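Local coordinates for protein putative acetamidase/formamidase (Yersinia enterocolitica subsp. palearctica serotype O:3, PDB 5UBU) that probably hydrolyses carbon-nitrogen bonds other than peptide bonds in linear amides, and binds sodium ions, at residues Y286-V289 against G293-Q296. Sequence-based numbering, arbitrary orientation.
Sequences YWLV and GFEQ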
loop_
_atom_site.group_PDB
_atom_site.type_symbol
_atom_site.label_atom_id
_atom_site.label_comp_id
_atom_site.label_asym_id
_atom_site.label_seq_id
_atom_site.Cartn_x
_atom_site.Cartn_y
_atom_site.Cartn_z
ATOM N N TYR B 286 14.948 -5.021 -17.483
ATOM C CA TYR B 286 15.313 -4.203 -18.635
ATOM C C TYR B 286 16.841 -4.130 -18.817
ATOM O O TYR B 286 17.344 -4.038 -19.950
ATOM C CB TYR B 286 14.726 -2.794 -18.574
ATOM C CG TYR B 286 13.217 -2.688 -18.657
ATOM C CD1 TYR B 286 12.442 -3.647 -19.326
ATOM C CD2 TYR B 286 12.573 -1.534 -18.216
ATOM C CE1 TYR B 286 11.060 -3.505 -19.424
ATOM C CE2 TYR B 286 11.200 -1.383 -18.342
ATOM C CZ TYR B 286 10.450 -2.367 -18.949
ATOM O OH TYR B 286 9.086 -2.212 -19.063
ATOM N N TRP B 287 17.556 -4.181 -17.697
ATOM C CA TRP B 287 19.010 -4.145 -17.697
ATOM C C TRP B 287 19.555 -5.445 -18.286
ATOM O O TRP B 287 20.467 -5.420 -19.121
ATOM C CB TRP B 287 19.511 -3.879 -16.270
ATOM C CG TRP B 287 20.982 -3.667 -16.099
ATOM C CD1 TRP B 287 21.901 -3.368 -17.070
ATOM C CD2 TRP B 287 21.662 -3.505 -14.853
ATOM N NE1 TRP B 287 23.131 -3.158 -16.510
ATOM C CE2 TRP B 287 23.012 -3.218 -15.149
ATOM C CE3 TRP B 287 21.271 -3.621 -13.512
ATOM C CZ2 TRP B 287 23.975 -3.048 -14.159
ATOM C CZ3 TRP B 287 22.228 -3.451 -12.523
ATOM C CH2 TRP B 287 23.566 -3.162 -12.854
ATOM N N LEU B 288 18.965 -6.572 -17.886
ATOM C CA LEU B 288 19.374 -7.882 -18.392
ATOM C C LEU B 288 19.124 -8.008 -19.900
ATOM O O LEU B 288 19.929 -8.613 -20.611
ATOM C CB LEU B 288 18.663 -9.000 -17.626
ATOM C CG LEU B 288 19.009 -9.107 -16.138
ATOM C CD1 LEU B 288 18.106 -10.099 -15.432
ATOM C CD2 LEU B 288 20.468 -9.477 -15.935
ATOM N N VAL B 289 18.023 -7.429 -20.382
ATOM C CA VAL B 289 17.689 -7.473 -21.811
ATOM C C VAL B 289 18.609 -6.570 -22.643
ATOM O O VAL B 289 19.066 -6.952 -23.718
ATOM C CB VAL B 289 16.207 -7.080 -22.056
ATOM C CG1 VAL B 289 15.908 -6.874 -23.538
ATOM C CG2 VAL B 289 15.276 -8.129 -21.472
ATOM N N GLY B 293 22.138 -9.758 -23.055
ATOM C CA GLY B 293 21.507 -10.664 -24.020
ATOM C C GLY B 293 20.304 -11.511 -23.633
ATOM O O GLY B 293 20.014 -12.507 -24.302
ATOM N N PHE B 294 19.599 -11.136 -22.575
ATOM C CA PHE B 294 18.410 -11.883 -22.173
ATOM C C PHE B 294 17.195 -11.532 -23.016
ATOM O O PHE B 294 17.087 -10.429 -23.534
ATOM C CB PHE B 294 18.042 -11.602 -20.708
ATOM C CG PHE B 294 18.886 -12.326 -19.702
ATOM C CD1 PHE B 294 20.146 -11.859 -19.358
ATOM C CD2 PHE B 294 18.395 -13.460 -19.062
ATOM C CE1 PHE B 294 20.914 -12.530 -18.415
ATOM C CE2 PHE B 294 19.153 -14.125 -18.117
ATOM C CZ PHE B 294 20.415 -13.664 -17.795
ATOM N N GLU B 295 16.296 -12.502 -23.160
ATOM C CA GLU B 295 15.017 -12.289 -23.827
ATOM C C GLU B 295 14.148 -11.887 -22.617
ATOM O O GLU B 295 14.300 -12.453 -21.526
ATOM C CB GLU B 295 14.551 -13.558 -24.546
ATOM C CG GLU B 295 13.203 -13.459 -25.258
ATOM C CD GLU B 295 12.001 -13.590 -24.335
ATOM O OE1 GLU B 295 11.997 -14.486 -23.455
ATOM O OE2 GLU B 295 11.028 -12.824 -24.525
ATOM N N GLN B 296 13.268 -10.906 -22.791
ATOM C CA GLN B 296 12.466 -10.380 -21.663
ATOM C C GLN B 296 11.712 -11.395 -20.803
ATOM O O GLN B 296 11.876 -11.395 -19.593
ATOM C CB GLN B 296 11.463 -9.329 -22.143
ATOM C CG GLN B 296 10.895 -8.492 -21.008
ATOM C CD GLN B 296 9.817 -7.552 -21.455
ATOM O OE1 GLN B 296 8.744 -7.962 -21.877
ATOM N NE2 GLN B 296 10.073 -6.280 -21.311
#
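Gly-293 brings its backbone N to 3.5 Å from the O of Leu-288, at an angle too poor for a hydrogen bond. Its positive phi of 56°, a conformation that a residue without a side chain adopts at little cost, turns the chain back along helix 273-291 as that helix ends. The next amide makes the bond: Phe-294 N donates to Leu-288 O at 3.2 Å and nearly straight, 163° at the hydrogen, approaching from above the carbonyl plane. With CG anti to its own carbonyl carbon (chi1 -78°), the Phe-294 ring runs alongside Leu-288, the two side chains pointing the same way. Phe-294 CD1 lies 3.7 Å from Leu-288 CB, and Phe-294 CE1 lies 4.0 Å from Leu-288 CD2. A large flat hydrocarbon suits this place, since the ring also packs on Ala-299 and Leu-302 of helix 296-306 and meets Arg-161 of a third subunit in a cation-pi contact. The carbonyl of Phe-294 turns to Val-289, whose CA-H points at that O over 3.5 Å between CA and O. Glu-295 faces away and acts as N-cap of helix 296-306, its carboxylate accepting from the backbone N atoms of Trp-297 and Asp-298. Gln-296 opens that helix. The short, branched Val-289 suits close backbone packing: its CG2 rests 3.6 Å from Gln-296 CA while its CG1 nears Phe-294 O. Gln-296 is long enough, extended, to bring its NE2 in plane to the Tyr-286 ring edge, 3.5 Å from Tyr-286 CE1; the broad Tyr-286 ring offers that edge, and Leu-138 of the second subunit packs on both residues. One backbone hydrogen bond and mainly apolar packing thus hold the segments together across the short loop joining the two helices, while the Glu-295 carboxylate would probably be stabilised by the positive end of the helix it starts.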